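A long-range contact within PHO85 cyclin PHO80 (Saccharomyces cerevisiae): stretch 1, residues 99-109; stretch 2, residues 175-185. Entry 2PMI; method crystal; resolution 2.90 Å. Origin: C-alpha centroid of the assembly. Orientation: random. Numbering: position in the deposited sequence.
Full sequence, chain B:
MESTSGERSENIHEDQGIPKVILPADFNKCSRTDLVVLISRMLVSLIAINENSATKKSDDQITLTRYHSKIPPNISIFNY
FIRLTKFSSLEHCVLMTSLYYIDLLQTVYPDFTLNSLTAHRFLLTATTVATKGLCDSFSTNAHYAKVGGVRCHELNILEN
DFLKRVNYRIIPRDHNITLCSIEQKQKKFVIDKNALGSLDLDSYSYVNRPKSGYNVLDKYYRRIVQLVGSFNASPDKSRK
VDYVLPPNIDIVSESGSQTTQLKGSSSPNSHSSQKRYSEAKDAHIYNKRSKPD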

# COMPACT_ATOMS: atom_id res chain seq x y z
N LEU B 99 11.92 13.41 -5.96
CA LEU B 99 12.72 13.70 -7.13
C LEU B 99 12.08 13.05 -8.35
O LEU B 99 11.80 13.71 -9.36
CB LEU B 99 14.14 13.19 -6.95
CG LEU B 99 15.12 13.56 -8.06
CD1 LEU B 99 15.42 15.05 -8.02
CD2 LEU B 99 16.39 12.75 -7.90
N TYR B 100 11.85 11.75 -8.26
CA TYR B 100 11.22 11.01 -9.35
C TYR B 100 9.91 11.67 -9.77
O TYR B 100 9.55 11.67 -10.95
CB TYR B 100 10.96 9.58 -8.91
CG TYR B 100 9.88 8.89 -9.70
CD1 TYR B 100 10.14 8.37 -10.97
CD2 TYR B 100 8.61 8.72 -9.16
CE1 TYR B 100 9.17 7.70 -11.67
CE2 TYR B 100 7.62 8.04 -9.86
CZ TYR B 100 7.91 7.53 -11.12
OH TYR B 100 6.95 6.82 -11.82
N TYR B 101 9.18 12.23 -8.81
CA TYR B 101 7.92 12.90 -9.11
C TYR B 101 8.13 14.09 -10.06
O TYR B 101 7.17 14.64 -10.58
CB TYR B 101 7.26 13.41 -7.83
CG TYR B 101 6.39 12.41 -7.11
CD1 TYR B 101 5.80 12.73 -5.88
CD2 TYR B 101 6.17 11.13 -7.63
CE1 TYR B 101 5.02 11.81 -5.19
CE2 TYR B 101 5.39 10.20 -6.95
CZ TYR B 101 4.81 10.55 -5.72
OH TYR B 101 4.04 9.64 -5.05
N ILE B 102 9.38 14.49 -10.26
CA ILE B 102 9.70 15.59 -11.15
C ILE B 102 9.57 15.09 -12.58
O ILE B 102 8.85 15.68 -13.39
CB ILE B 102 11.13 16.10 -10.93
CG1 ILE B 102 11.23 16.73 -9.55
CG2 ILE B 102 11.51 17.12 -11.99
CD1 ILE B 102 12.62 17.16 -9.21
N ASP B 103 10.27 14.01 -12.88
CA ASP B 103 10.23 13.42 -14.20
C ASP B 103 8.81 12.97 -14.50
O ASP B 103 8.43 12.85 -15.67
CB ASP B 103 11.19 12.22 -14.29
CG ASP B 103 12.65 12.63 -14.50
OD1 ASP B 103 12.98 13.81 -14.24
OD2 ASP B 103 13.46 11.77 -14.91
N LEU B 104 8.01 12.73 -13.46
CA LEU B 104 6.63 12.29 -13.71
C LEU B 104 5.73 13.45 -14.07
O LEU B 104 4.90 13.32 -14.95
CB LEU B 104 6.02 11.57 -12.50
CG LEU B 104 4.56 11.16 -12.79
CD1 LEU B 104 4.53 9.77 -13.41
CD2 LEU B 104 3.70 11.18 -11.53
N LEU B 105 5.88 14.58 -13.38
CA LEU B 105 5.06 15.74 -13.66
C LEU B 105 5.53 16.43 -14.95
O LEU B 105 4.70 16.80 -15.79
CB LEU B 105 5.11 16.72 -12.49
CG LEU B 105 3.99 17.76 -12.44
CD1 LEU B 105 2.67 17.03 -12.36
CD2 LEU B 105 4.14 18.71 -11.25
N GLN B 106 6.85 16.60 -15.13
CA GLN B 106 7.36 17.24 -16.35
C GLN B 106 6.86 16.52 -17.58
O GLN B 106 6.72 17.12 -18.64
CB GLN B 106 8.90 17.28 -16.40
CG GLN B 106 9.59 18.24 -15.42
CD GLN B 106 10.99 18.70 -15.87
OE1 GLN B 106 11.79 17.93 -16.41
NE2 GLN B 106 11.28 19.97 -15.61
N THR B 107 6.59 15.22 -17.45
CA THR B 107 6.12 14.42 -18.58
C THR B 107 4.61 14.47 -18.83
O THR B 107 4.18 14.45 -19.97
CB THR B 107 6.54 12.92 -18.44
OG1 THR B 107 7.92 12.75 -18.81
CG2 THR B 107 5.67 12.02 -19.31
N VAL B 108 3.81 14.57 -17.78
CA VAL B 108 2.36 14.54 -17.95
C VAL B 108 1.61 15.84 -17.66
O VAL B 108 0.38 15.86 -17.48
CB VAL B 108 1.75 13.40 -17.10
CG1 VAL B 108 2.41 12.08 -17.49
CG2 VAL B 108 1.95 13.69 -15.60
N TYR B 109 2.36 16.92 -17.61
CA TYR B 109 1.81 18.24 -17.37
C TYR B 109 2.72 19.19 -18.13
O TYR B 109 3.66 19.76 -17.56
CB TYR B 109 1.83 18.56 -15.87
CG TYR B 109 1.15 19.86 -15.54
CD1 TYR B 109 0.20 20.40 -16.39
CD2 TYR B 109 1.42 20.55 -14.36
CE1 TYR B 109 -0.45 21.57 -16.09
CE2 TYR B 109 0.76 21.73 -14.06
CZ TYR B 109 -0.17 22.22 -14.94
OH TYR B 109 -0.86 23.38 -14.69
N HIS B 175 6.87 0.97 -15.13
CA HIS B 175 5.99 1.47 -16.19
C HIS B 175 4.98 2.52 -15.75
O HIS B 175 4.03 2.82 -16.49
CB HIS B 175 5.24 0.30 -16.80
CG HIS B 175 6.12 -0.81 -17.26
ND1 HIS B 175 5.69 -2.12 -17.34
CD2 HIS B 175 7.41 -0.81 -17.67
CE1 HIS B 175 6.69 -2.88 -17.77
NE2 HIS B 175 7.74 -2.11 -17.98
N ASN B 176 5.16 3.08 -14.56
CA ASN B 176 4.21 4.07 -14.06
C ASN B 176 4.07 5.29 -14.96
O ASN B 176 2.96 5.62 -15.38
CB ASN B 176 4.59 4.50 -12.63
CG ASN B 176 3.56 5.45 -12.01
OD1 ASN B 176 2.36 5.16 -12.00
ND2 ASN B 176 4.03 6.58 -11.49
N ILE B 177 5.18 5.96 -15.25
CA ILE B 177 5.16 7.15 -16.08
C ILE B 177 4.42 6.93 -17.41
O ILE B 177 3.57 7.75 -17.82
CB ILE B 177 6.59 7.66 -16.37
CG1 ILE B 177 7.22 8.19 -15.08
CG2 ILE B 177 6.55 8.78 -17.41
CD1 ILE B 177 8.65 8.66 -15.23
N THR B 178 4.73 5.82 -18.08
CA THR B 178 4.09 5.50 -19.35
C THR B 178 2.60 5.36 -19.16
O THR B 178 1.81 6.06 -19.80
CB THR B 178 4.66 4.20 -19.94
OG1 THR B 178 5.98 4.44 -20.43
CG2 THR B 178 3.79 3.71 -21.08
N LEU B 179 2.20 4.44 -18.29
CA LEU B 179 0.80 4.21 -18.00
C LEU B 179 0.13 5.52 -17.72
O LEU B 179 -0.98 5.78 -18.17
CB LEU B 179 0.67 3.29 -16.80
CG LEU B 179 1.02 1.85 -17.15
CD1 LEU B 179 1.50 1.09 -15.94
CD2 LEU B 179 -0.21 1.20 -17.75
N CYS B 180 0.83 6.36 -16.96
CA CYS B 180 0.31 7.68 -16.63
C CYS B 180 0.12 8.48 -17.92
O CYS B 180 -0.95 9.03 -18.17
CB CYS B 180 1.26 8.40 -15.67
SG CYS B 180 0.50 9.83 -14.88
N SER B 181 1.18 8.54 -18.74
CA SER B 181 1.12 9.26 -20.01
C SER B 181 -0.13 8.83 -20.75
O SER B 181 -1.01 9.63 -21.05
CB SER B 181 2.33 8.92 -20.87
OG SER B 181 3.29 9.96 -20.77
N ILE B 182 -0.19 7.54 -21.05
CA ILE B 182 -1.33 6.96 -21.72
C ILE B 182 -2.63 7.39 -21.05
O ILE B 182 -3.44 8.11 -21.63
CB ILE B 182 -1.19 5.43 -21.69
CG1 ILE B 182 0.06 5.05 -22.48
CG2 ILE B 182 -2.47 4.76 -22.19
CD1 ILE B 182 0.28 3.58 -22.63
N GLU B 183 -2.82 6.98 -19.80
CA GLU B 183 -4.03 7.30 -19.07
C GLU B 183 -4.47 8.76 -19.17
O GLU B 183 -5.60 9.09 -18.82
CB GLU B 183 -3.88 6.93 -17.60
CG GLU B 183 -5.21 6.82 -16.87
CD GLU B 183 -5.04 6.45 -15.41
OE1 GLU B 183 -4.10 5.68 -15.09
OE2 GLU B 183 -5.86 6.91 -14.60
N GLN B 184 -3.58 9.62 -19.63
CA GLN B 184 -3.91 11.03 -19.74
C GLN B 184 -5.12 11.21 -20.65
O GLN B 184 -5.59 10.24 -21.25
CB GLN B 184 -2.72 11.80 -20.32
CG GLN B 184 -2.69 13.24 -19.90
CD GLN B 184 -2.52 13.38 -18.40
OE1 GLN B 184 -3.35 12.92 -17.62
NE2 GLN B 184 -1.43 14.02 -17.99
N LYS B 185 -5.63 12.44 -20.73
CA LYS B 185 -6.76 12.76 -21.60
C LYS B 185 -6.12 12.80 -22.98
O LYS B 185 -5.15 13.54 -23.17
CB LYS B 185 -7.35 14.14 -21.27

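Two helices of the cyclin PHO80 pack side by side, nearly parallel, through a small apolar contact centred on Ile177 and anchored at one end by a single hydrogen bond. The helix of residues 176-183 runs in nearly the same direction as the helix of the first stretch, with 23° between their axes. The axes come within 10.0 Å. The register is regular: the CA atoms of Leu104 and Ile177 are 5.8 Å apart, and one helical turn further on the CA atoms of Val108 and Ser181 are also 5.8 Å apart. The small angle lets the two helices stay in touch over about two turns, so Tyr100, Leu104 and Val108, spaced four apart, all reach the second helix. Together the stretches bury 447 Å² of surface, counting both sides.

Ile177 gives up more area to this contact than any other residue. Its side chain fits as a knob into a hole formed by Tyr100, Asp103, Leu104 and Thr107. Its chi1 is m and its chi2 is t, an extended form that carries CD1 into the hole although the CA-to-CB bond points sideways. CD1 of Ile177 lies 3.7 Å from CE1 of Tyr100. CG1 of Ile177 is 3.5 Å from CD1 of Leu104, and CG2 of Ile177 is 3.9 Å from CG2 of Thr107. A branched, wholly apolar side chain suits this place, because its separate carbons can meet different walls of the hole.

The hydrogen bond lies beside this knob. ND2 of Asn176 donates to OH of Tyr100 at 2.9 Å, with a nearly straight N-H...acceptor angle of 168°. The amide nitrogen lies at the edge of the tyrosine ring, near its plane. Tyrosine suits the site in two ways: its ring carbons pack against Ile177, while its hydroxyl accepts the amide proton. Both residues are buried, so the bond meets a polar need away from solvent. The amide of Asn176 also has hydrogen bonds elsewhere in the structure.

Further along, Leu104 and Val108 continue the apolar strip. CD1 of Leu104 is 4.2 Å from CB of Cys180. Val108 points toward the second helix, and its CG1 lies 3.9 Å from SG of Cys180. Leu104, Val108 and Cys180 are all buried. The cysteine is compact and not strongly polar, so it can sit beside these aliphatic groups at little cost.

Thr107 and Ser181 meet where the contact is more open. CG2 of Thr107 is 3.5 Å from OG of Ser181. OG1 of Thr107 makes a weak hydrogen bond, 3.2 Å, to the backbone O of Asp103 in its own helix. Thr107 thus offers a methyl to its neighbours across the contact while its hydroxyl finds a partner at home.

Gln184 follows the second helix and points toward the first stretch. NE2 of Gln184 lies 2.6 Å from O of Val108, but the angle is poor and the pair is not a hydrogen bond.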